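Local coordinates for protein glycosyl hyrolase, family 3 (Deinococcus radiodurans, PDB 3TEV) that probably hydrolyses O-glycosidic bonds and has the TIM-barrel domain of a family 3 glycoside hydrolase, at residues L194-L204 / H226-P237; D256-M264 / A282-L293. All coordinates share one frame; numbering follows the deposited sequence.

Contact 1: L194-L204 / H226-P237; sequences LPRVSKSRAEL and HIVYDALDAEHP
R196 and V228 pair in a short parallel ladder between strands 196-197 and 228-229. Three backbone bonds hold it: V228 N to P195 O, V197 N to V228 O at 2.8 Å, and D230 N to V197 O. A water carries the join past the strands, donating to V197 O and K199 O and accepting from A231 N.

Charge is concentrated on the face bearing R196 and V228. Bent at chi3 (78°), the arginine chain turns its NH2 to D230 OD1, a 2.8 Å salt bridge met on the syn side but 30° out of the carboxylate plane; NE adds a weak bond to the same oxygen. NH2 also donates to A234 O at 3.3 Å, close to the guanidinium plane and on a carbonyl lone pair. V228 CG1 lies over one face of the group, toward its rim. Elsewhere Y229 OH bonds G182 O, and a capping box of S200 and E203 starts the helix that supplies L204.

On the face bearing V197 and Y229 the contacts are apolar. V197 lies alongside Y229, its CB 3.7 Å from Y229 CD1, while V197 CG2 reaches I227 CG2. L204 CD2 comes in at the ring edge. At the start of the ladder, L194 CD1 packs on P237 CG at 3.6 Å and meets V228 CG2.

With polar partners at its edge and a methyl over one face, the R196 guanidinium is restrained in rotation and ties the turn after strand 228-229 back to the ladder.

Contact 2: D256-M264 / A282-L293; sequences DGVIVTDSM and ALRAGADLVMAL
T261 meets the neighbouring segment with both branches of its side chain. With chi1 at 70°, OG1 accepts from M291 N at 3.1 Å, a place a backbone carbonyl would usually take, and donates to D262 O from above the carbonyl plane. CG2 is thereby turned to A282 CB, 3.6 Å away, near the end of helix 275-285.

The D288 carboxylate comes up beside the opposite end of strand 258-261, where OD2 accepts from I259 N at 2.8 Å, on its anti side and 19° out of its plane. D288 N in turn bonds I259 O, so the two residues grip each other reciprocally; R250 forms a salt bridge with OD2 and R323 one with OD1.

V260 directs CG2 between L289 CD2 and M291 CG, the latter 3.7 Å away. Selenomethionine M264 runs at about a right angle to V290, with CG 3.7 Å from V290 CG1, and its N bonds M291 O. S263 OG rests 3.5 Å from L293 CD1.

Helix 275-285 ends in a Schellman motif at G286, and the chain then enters strand 290-291 beside 258-261: the beta-alpha-beta crossover by which the last two strands of a TIM barrel join.

The two contacts differ in depth. Contact 2 is buried near the centre of the chain and joins neighbouring strands of the barrel wall, whereas contact 1 lies farther out, partly exposed, in a two-stranded ladder separate from that wall. Accordingly, contact 1 has an arginine-aspartate salt bridge between partly exposed residues and a water between its backbones, while the buried aspartate of contact 2 accepts from a backbone N-H and pairs with arginines outside the two segments. In both, side-chain bonds add to a short backbone pairing, two parallel bridges in contact 1 and a single bridge in contact 2. They share no segment, but H226 of contact 1 probably donates through NE2 to S263 O, at 2.9 Å, and its ring packs against M264.

Contact 1: L194-L204 / H226-P237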
loop_
_atom_site.group_PDB
_atom_site.type_symbol
_atom_site.label_atom_id
_atom_site.label_comp_id
_atom_site.label_asym_id
_atom_site.label_seq_id
_atom_site.Cartn_x
_atom_site.Cartn_y
_atom_site.Cartn_z
ATOM N N LEU A 194 -2.272 -3.483 19.397
ATOM C CA LEU A 194 -1.541 -2.841 18.314
ATOM C C LEU A 194 -0.067 -2.753 18.691
ATOM O O LEU A 194 0.254 -2.435 19.822
ATOM C CB LEU A 194 -2.084 -1.436 18.035
ATOM C CG LEU A 194 -3.505 -1.381 17.461
ATOM C CD1 LEU A 194 -4.010 0.057 17.434
ATOM C CD2 LEU A 194 -3.570 -2.008 16.051
ATOM N N PRO A 195 0.835 -3.058 17.751
ATOM C CA PRO A 195 2.238 -2.850 18.075
ATOM C C PRO A 195 2.517 -1.373 18.318
ATOM O O PRO A 195 1.845 -0.518 17.732
ATOM C CB PRO A 195 2.981 -3.340 16.825
ATOM C CG PRO A 195 1.938 -3.689 15.813
ATOM C CD PRO A 195 0.632 -3.783 16.482
ATOM N N ARG A 196 3.482 -1.090 19.194
ATOM C CA ARG A 196 3.877 0.274 19.535
ATOM C C ARG A 196 5.354 0.525 19.242
ATOM O O ARG A 196 6.169 -0.395 19.261
ATOM C CB ARG A 196 3.627 0.578 21.017
ATOM C CG ARG A 196 2.208 0.409 21.490
ATOM C CD ARG A 196 2.040 0.899 22.934
ATOM N NE ARG A 196 1.951 2.361 23.034
ATOM C CZ ARG A 196 0.814 3.062 22.920
ATOM N NH1 ARG A 196 -0.347 2.439 22.699
ATOM N NH2 ARG A 196 0.836 4.394 23.026
ATOM N N VAL A 197 5.688 1.783 18.986
ATOM C CA VAL A 197 7.060 2.240 18.946
ATOM C C VAL A 197 7.134 3.396 19.927
ATOM O O VAL A 197 6.395 4.363 19.805
ATOM C CB VAL A 197 7.470 2.681 17.530
ATOM C CG1 VAL A 197 8.851 3.362 17.530
ATOM C CG2 VAL A 197 7.466 1.493 16.593
ATOM N N SER A 198 8.010 3.290 20.913
ATOM C CA SER A 198 8.054 4.303 21.962
ATOM C C SER A 198 9.278 5.236 21.876
ATOM O O SER A 198 9.526 6.026 22.792
ATOM C CB SER A 198 8.016 3.622 23.322
ATOM O OG SER A 198 9.237 2.920 23.485
ATOM N N LYS A 199 10.038 5.134 20.786
ATOM C CA LYS A 199 11.201 6.004 20.527
ATOM C C LYS A 199 10.806 7.468 20.423
ATOM O O LYS A 199 9.692 7.793 19.998
ATOM C CB LYS A 199 11.864 5.606 19.203
ATOM C CG LYS A 199 12.441 4.203 19.198
ATOM C CD LYS A 199 13.008 3.838 17.839
ATOM C CE LYS A 199 13.564 2.427 17.878
ATOM N NZ LYS A 199 14.127 2.015 16.562
ATOM N N SER A 200 11.741 8.344 20.774
ATOM C CA SER A 200 11.564 9.786 20.624
ATOM C C SER A 200 11.520 10.208 19.158
ATOM O O SER A 200 11.940 9.460 18.257
ATOM C CB SER A 200 12.710 10.525 21.317
ATOM O OG SER A 200 13.924 10.311 20.605
ATOM N N ARG A 201 11.030 11.423 18.935
ATOM C CA ARG A 201 10.976 12.012 17.602
ATOM C C ARG A 201 12.355 12.063 16.939
ATOM O O ARG A 201 12.497 11.647 15.790
ATOM C CB ARG A 201 10.338 13.412 17.636
ATOM C CG ARG A 201 10.237 14.098 16.265
ATOM C CD ARG A 201 9.527 13.185 15.247
ATOM N NE ARG A 201 9.524 13.758 13.906
ATOM C CZ ARG A 201 8.565 14.553 13.442
ATOM N NH1 ARG A 201 7.521 14.867 14.207
ATOM N NH2 ARG A 201 8.649 15.030 12.211
ATOM N N ALA A 202 13.355 12.565 17.664
ATOM C CA ALA A 202 14.721 12.657 17.135
ATOM C C ALA A 202 15.243 11.280 16.698
ATOM O O ALA A 202 15.864 11.151 15.649
ATOM C CB ALA A 202 15.672 13.311 18.164
ATOM N N GLU A 203 14.967 10.254 17.499
ATOM C CA GLU A 203 15.276 8.876 17.115
ATOM C C GLU A 203 14.525 8.465 15.845
ATOM O O GLU A 203 15.102 7.845 14.959
ATOM C CB GLU A 203 14.972 7.902 18.259
ATOM C CG GLU A 203 15.895 8.024 19.489
ATOM C CD GLU A 203 15.464 7.094 20.641
ATOM O OE1 GLU A 203 14.430 7.357 21.323
ATOM O OE2 GLU A 203 16.172 6.086 20.862
ATOM N N LEU A 204 13.247 8.821 15.756
ATOM C CA LEU A 204 12.453 8.502 14.572
ATOM C C LEU A 204 13.004 9.156 13.317
ATOM O O LEU A 204 13.135 8.500 12.282
ATOM C CB LEU A 204 10.979 8.876 14.773
ATOM C CG LEU A 204 10.210 8.067 15.828
ATOM C CD1 LEU A 204 8.781 8.587 16.025
ATOM C CD2 LEU A 204 10.209 6.593 15.486
ATOM N N HIS A 226 -0.238 -0.312 10.743
ATOM C CA HIS A 226 -1.096 -0.298 11.930
ATOM C C HIS A 226 -0.235 -0.253 13.203
ATOM O O HIS A 226 -0.299 -1.150 14.023
ATOM C CB HIS A 226 -1.991 -1.547 11.993
ATOM C CG HIS A 226 -2.830 -1.780 10.778
ATOM N ND1 HIS A 226 -3.502 -0.765 10.117
ATOM C CD2 HIS A 226 -3.143 -2.927 10.126
ATOM C CE1 HIS A 226 -4.164 -1.279 9.096
ATOM N NE2 HIS A 226 -3.968 -2.588 9.082
ATOM N N ILE A 227 0.571 0.785 13.364
ATOM C CA ILE A 227 1.476 0.868 14.504
ATOM C C ILE A 227 1.276 2.191 15.223
ATOM O O ILE A 227 1.073 3.217 14.586
ATOM C CB ILE A 227 2.950 0.747 14.034
ATOM C CG1 ILE A 227 3.168 -0.587 13.310
ATOM C CG2 ILE A 227 3.945 0.920 15.210
ATOM C CD1 ILE A 227 4.422 -0.582 12.425
ATOM N N VAL A 228 1.327 2.155 16.548
ATOM C CA VAL A 228 1.179 3.356 17.357
ATOM C C VAL A 228 2.579 3.905 17.651
ATOM O O VAL A 228 3.417 3.193 18.224
ATOM C CB VAL A 228 0.385 3.074 18.694
ATOM C CG1 VAL A 228 0.178 4.350 19.487
ATOM C CG2 VAL A 228 -0.974 2.424 18.410
ATOM N N TYR A 229 2.840 5.146 17.231
ATOM C CA TYR A 229 4.104 5.845 17.562
ATOM C C TYR A 229 3.840 6.890 18.640
ATOM O O TYR A 229 3.247 7.934 18.344
ATOM C CB TYR A 229 4.712 6.500 16.321
ATOM C CG TYR A 229 5.045 5.486 15.262
ATOM C CD1 TYR A 229 6.366 5.095 15.005
ATOM C CD2 TYR A 229 4.023 4.873 14.546
ATOM C CE1 TYR A 229 6.650 4.111 14.043
ATOM C CE2 TYR A 229 4.288 3.926 13.593
ATOM C CZ TYR A 229 5.586 3.538 13.345
ATOM O OH TYR A 229 5.766 2.576 12.363
ATOM N N ASP A 230 4.261 6.598 19.876
ATOM C CA ASP A 230 4.110 7.507 21.019
ATOM C C ASP A 230 4.522 8.954 20.721
ATOM O O ASP A 230 3.904 9.903 21.212
ATOM C CB ASP A 230 4.945 7.034 22.221
ATOM C CG ASP A 230 4.476 5.708 22.801
ATOM O OD1 ASP A 230 3.429 5.176 22.392
ATOM O OD2 ASP A 230 5.175 5.188 23.691
ATOM N N ALA A 231 5.579 9.122 19.937
ATOM C CA ALA A 231 6.150 10.448 19.723
ATOM C C ALA A 231 5.364 11.239 18.679
ATOM O O ALA A 231 5.562 12.432 18.565
ATOM C CB ALA A 231 7.627 10.349 19.336
ATOM N N LEU A 232 4.459 10.576 17.959
ATOM C CA LEU A 232 3.686 11.186 16.868
ATOM C C LEU A 232 2.203 11.306 17.194
ATOM O O LEU A 232 1.579 12.340 16.933
ATOM C CB LEU A 232 3.836 10.360 15.591
ATOM C CG LEU A 232 5.244 10.151 15.032
ATOM C CD1 LEU A 232 5.211 9.362 13.735
ATOM C CD2 LEU A 232 5.948 11.492 14.826
ATOM N N ASP A 233 1.642 10.232 17.740
ATOM C CA ASP A 233 0.226 10.139 18.081
ATOM C C ASP A 233 0.080 8.927 18.986
ATOM O O ASP A 233 0.092 7.779 18.517
ATOM C CB ASP A 233 -0.636 9.970 16.820
ATOM C CG ASP A 233 -2.130 9.959 17.115
ATOM O OD1 ASP A 233 -2.558 9.844 18.295
ATOM O OD2 ASP A 233 -2.894 10.069 16.142
ATOM N N ALA A 234 -0.047 9.194 20.280
ATOM C CA ALA A 234 -0.071 8.131 21.278
ATOM C C ALA A 234 -1.420 7.405 21.335
ATOM O O ALA A 234 -1.536 6.374 21.990
ATOM C CB ALA A 234 0.347 8.671 22.666
ATOM N N GLU A 235 -2.414 7.919 20.606
ATOM C CA GLU A 235 -3.780 7.412 20.699
ATOM C C GLU A 235 -4.253 6.549 19.528
ATOM O O GLU A 235 -5.234 5.819 19.665
ATOM C CB GLU A 235 -4.777 8.565 20.877
ATOM C CG GLU A 235 -4.685 9.286 22.223
ATOM C CD GLU A 235 -5.890 10.194 22.465
ATOM O OE1 GLU A 235 -6.453 10.162 23.593
ATOM O OE2 GLU A 235 -6.279 10.920 21.508
ATOM N N HIS A 236 -3.613 6.660 18.374
ATOM C CA HIS A 236 -4.126 5.978 17.184
ATOM C C HIS A 236 -2.998 5.299 16.418
ATOM O O HIS A 236 -1.885 5.830 16.360
ATOM C CB HIS A 236 -4.847 6.967 16.257
ATOM C CG HIS A 236 -5.972 7.704 16.911
ATOM N ND1 HIS A 236 -7.153 7.093 17.273
ATOM C CD2 HIS A 236 -6.096 9.007 17.269
ATOM C CE1 HIS A 236 -7.954 7.984 17.831
ATOM N NE2 HIS A 236 -7.336 9.152 17.842
ATOM N N PRO A 237 -3.272 4.126 15.828
ATOM C CA PRO A 237 -2.287 3.585 14.873
ATOM C C PRO A 237 -2.127 4.546 13.690
ATOM O O PRO A 237 -3.070 5.295 13.362
ATOM C CB PRO A 237 -2.920 2.278 14.400
ATOM C CG PRO A 237 -4.386 2.414 14.708
ATOM C CD PRO A 237 -4.506 3.325 15.899
HETATM O O HOH W 1 7.261 7.053 19.113
#

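Contact 2: D256-M264 / A282-L293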
loop_
_atom_site.group_PDB
_atom_site.type_symbol
_atom_site.label_atom_id
_atom_site.label_comp_id
_atom_site.label_asym_id
_atom_site.label_seq_id
_atom_site.Cartn_x
_atom_site.Cartn_y
_atom_site.Cartn_z
ATOM N N ASP A 256 2.356 14.371 -2.026
ATOM C CA ASP A 256 1.125 14.377 -2.831
ATOM C C ASP A 256 0.851 13.045 -3.551
ATOM O O ASP A 256 -0.010 12.983 -4.426
ATOM C CB ASP A 256 1.093 15.564 -3.819
ATOM C CG ASP A 256 -0.356 16.040 -4.149
ATOM O OD1 ASP A 256 -1.303 15.903 -3.318
ATOM O OD2 ASP A 256 -0.549 16.567 -5.267
ATOM N N GLY A 257 1.547 11.977 -3.170
ATOM C CA GLY A 257 1.273 10.686 -3.763
ATOM C C GLY A 257 0.135 9.950 -3.070
ATOM O O GLY A 257 -0.530 10.505 -2.200
ATOM N N VAL A 258 -0.062 8.684 -3.448
ATOM C CA VAL A 258 -1.150 7.855 -2.938
ATOM C C VAL A 258 -0.792 7.324 -1.545
ATOM O O VAL A 258 0.309 6.797 -1.337
ATOM C CB VAL A 258 -1.394 6.669 -3.888
ATOM C CG1 VAL A 258 -2.290 5.564 -3.245
ATOM C CG2 VAL A 258 -1.959 7.169 -5.237
ATOM N N ILE A 259 -1.707 7.475 -0.589
ATOM C CA ILE A 259 -1.551 6.786 0.686
ATOM C C ILE A 259 -2.557 5.655 0.747
ATOM O O ILE A 259 -3.753 5.892 0.569
ATOM C CB ILE A 259 -1.751 7.726 1.853
ATOM C CG1 ILE A 259 -0.704 8.847 1.795
ATOM C CG2 ILE A 259 -1.709 6.952 3.181
ATOM C CD1 ILE A 259 -0.925 9.957 2.829
ATOM N N VAL A 260 -2.075 4.429 0.963
ATOM C CA VAL A 260 -2.945 3.261 1.069
ATOM C C VAL A 260 -2.777 2.655 2.470
ATOM O O VAL A 260 -1.683 2.672 3.004
ATOM C CB VAL A 260 -2.691 2.214 -0.093
ATOM C CG1 VAL A 260 -1.258 1.724 -0.078
ATOM C CG2 VAL A 260 -3.636 1.002 0.016
ATOM N N THR A 261 -3.855 2.157 3.073
ATOM C CA THR A 261 -3.766 1.524 4.391
ATOM C C THR A 261 -3.260 0.107 4.233
ATOM O O THR A 261 -3.571 -0.542 3.224
ATOM C CB THR A 261 -5.130 1.299 4.987
ATOM O OG1 THR A 261 -5.784 0.247 4.222
ATOM C CG2 THR A 261 -5.942 2.577 4.975
ATOM N N ASP A 262 -2.524 -0.407 5.218
ATOM C CA ASP A 262 -2.259 -1.844 5.254
ATOM C C ASP A 262 -3.606 -2.594 5.328
ATOM O O ASP A 262 -4.660 -1.997 5.616
ATOM C CB ASP A 262 -1.361 -2.185 6.458
ATOM C CG ASP A 262 -0.602 -3.526 6.301
ATOM O OD1 ASP A 262 -0.979 -4.359 5.453
ATOM O OD2 ASP A 262 0.386 -3.744 7.046
ATOM N N SER A 263 -3.575 -3.898 5.069
ATOM C CA SER A 263 -4.782 -4.737 5.099
ATOM C C SER A 263 -5.647 -4.527 6.369
ATOM O O SER A 263 -5.147 -4.678 7.494
ATOM C CB SER A 263 -4.363 -6.203 4.990
ATOM O OG SER A 263 -5.443 -7.068 5.326
HETATM N N MSE A 264 -6.930 -4.197 6.209
HETATM C CA MSE A 264 -7.765 -3.968 7.409
HETATM C C MSE A 264 -8.224 -5.262 8.110
HETATM O O MSE A 264 -8.872 -5.202 9.158
HETATM C CB MSE A 264 -8.967 -3.066 7.105
HETATM C CG MSE A 264 -8.630 -1.743 6.423
HETATM SE SE MSE A 264 -7.395 -0.586 7.418
HETATM C CE MSE A 264 -8.469 -0.119 8.983
ATOM N N ALA A 282 -9.765 5.812 8.446
ATOM C CA ALA A 282 -8.555 5.893 7.623
ATOM C C ALA A 282 -8.683 6.949 6.525
ATOM O O ALA A 282 -7.751 7.730 6.307
ATOM C CB ALA A 282 -8.191 4.532 7.002
ATOM N N LEU A 283 -9.826 6.964 5.834
ATOM C CA LEU A 283 -10.020 7.907 4.750
ATOM C C LEU A 283 -10.030 9.323 5.325
ATOM O O LEU A 283 -9.338 10.193 4.809
ATOM C CB LEU A 283 -11.296 7.603 3.967
ATOM C CG LEU A 283 -11.247 6.314 3.135
ATOM C CD1 LEU A 283 -12.665 5.872 2.788
ATOM C CD2 LEU A 283 -10.360 6.456 1.859
ATOM N N ARG A 284 -10.750 9.526 6.431
ATOM C CA ARG A 284 -10.814 10.841 7.080
ATOM C C ARG A 284 -9.433 11.297 7.543
ATOM O O ARG A 284 -9.068 12.464 7.359
ATOM C CB ARG A 284 -11.759 10.820 8.283
ATOM C CG ARG A 284 -13.228 10.903 7.958
ATOM C CD ARG A 284 -14.066 11.164 9.229
ATOM N NE ARG A 284 -15.446 11.506 8.885
ATOM C CZ ARG A 284 -16.520 10.881 9.354
ATOM N NH1 ARG A 284 -16.403 9.886 10.224
ATOM N NH2 ARG A 284 -17.721 11.267 8.965
ATOM N N ALA A 285 -8.671 10.390 8.156
ATOM C CA ALA A 285 -7.326 10.725 8.630
ATOM C C ALA A 285 -6.380 11.162 7.497
ATOM O O ALA A 285 -5.420 11.908 7.739
ATOM C CB ALA A 285 -6.727 9.548 9.396
ATOM N N GLY A 286 -6.635 10.695 6.274
ATOM C CA GLY A 286 -5.781 11.058 5.142
ATOM C C GLY A 286 -5.430 10.006 4.091
ATOM O O GLY A 286 -4.768 10.346 3.103
ATOM N N ALA A 287 -5.825 8.745 4.287
ATOM C CA ALA A 287 -5.654 7.716 3.254
ATOM C C ALA A 287 -6.469 8.058 2.008
ATOM O O ALA A 287 -7.579 8.612 2.109
ATOM C CB ALA A 287 -6.090 6.361 3.781
ATOM N N ASP A 288 -5.923 7.721 0.838
ATOM C CA ASP A 288 -6.677 7.808 -0.425
ATOM C C ASP A 288 -7.381 6.497 -0.750
ATOM O O ASP A 288 -8.340 6.483 -1.535
ATOM C CB ASP A 288 -5.736 8.124 -1.586
ATOM C CG ASP A 288 -4.943 9.374 -1.348
ATOM O OD1 ASP A 288 -5.572 10.447 -1.176
ATOM O OD2 ASP A 288 -3.700 9.291 -1.280
ATOM N N LEU A 289 -6.879 5.401 -0.172
ATOM C CA LEU A 289 -7.246 4.044 -0.596
ATOM C C LEU A 289 -7.248 3.130 0.619
ATOM O O LEU A 289 -6.282 3.112 1.392
ATOM C CB LEU A 289 -6.224 3.502 -1.629
ATOM C CG LEU A 289 -6.578 2.174 -2.345
ATOM C CD1 LEU A 289 -7.965 2.239 -3.077
ATOM C CD2 LEU A 289 -5.490 1.772 -3.339
ATOM N N VAL A 290 -8.325 2.368 0.792
ATOM C CA VAL A 290 -8.395 1.417 1.890
ATOM C C VAL A 290 -8.340 -0.008 1.337
ATOM O O VAL A 290 -9.113 -0.369 0.440
ATOM C CB VAL A 290 -9.693 1.640 2.725
ATOM C CG1 VAL A 290 -9.895 0.507 3.742
ATOM C CG2 VAL A 290 -9.635 2.984 3.446
HETATM N N MSE A 291 -7.410 -0.812 1.854
HETATM C CA MSE A 291 -7.363 -2.235 1.517
HETATM C C MSE A 291 -8.450 -2.954 2.283
HETATM O O MSE A 291 -8.317 -3.150 3.469
HETATM C CB MSE A 291 -6.026 -2.856 1.874
HETATM C CG MSE A 291 -4.912 -2.311 1.034
HETATM SE SE MSE A 291 -3.264 -3.312 1.219
HETATM C CE MSE A 291 -3.945 -4.802 0.152
ATOM N N ALA A 292 -9.499 -3.382 1.609
ATOM C CA ALA A 292 -10.615 -4.025 2.263
ATOM C C ALA A 292 -10.589 -5.510 1.884
ATOM O O ALA A 292 -11.335 -5.958 1.007
ATOM C CB ALA A 292 -11.923 -3.341 1.814
ATOM N N LEU A 293 -9.696 -6.268 2.512
ATOM C CA LEU A 293 -9.478 -7.658 2.127
ATOM C C LEU A 293 -10.375 -8.584 2.925
ATOM O O LEU A 293 -10.719 -8.292 4.075
ATOM C CB LEU A 293 -8.022 -8.059 2.341
ATOM C CG LEU A 293 -6.912 -7.183 1.731
ATOM C CD1 LEU A 293 -5.571 -7.902 1.889
ATOM C CD2 LEU A 293 -7.157 -6.797 0.265
#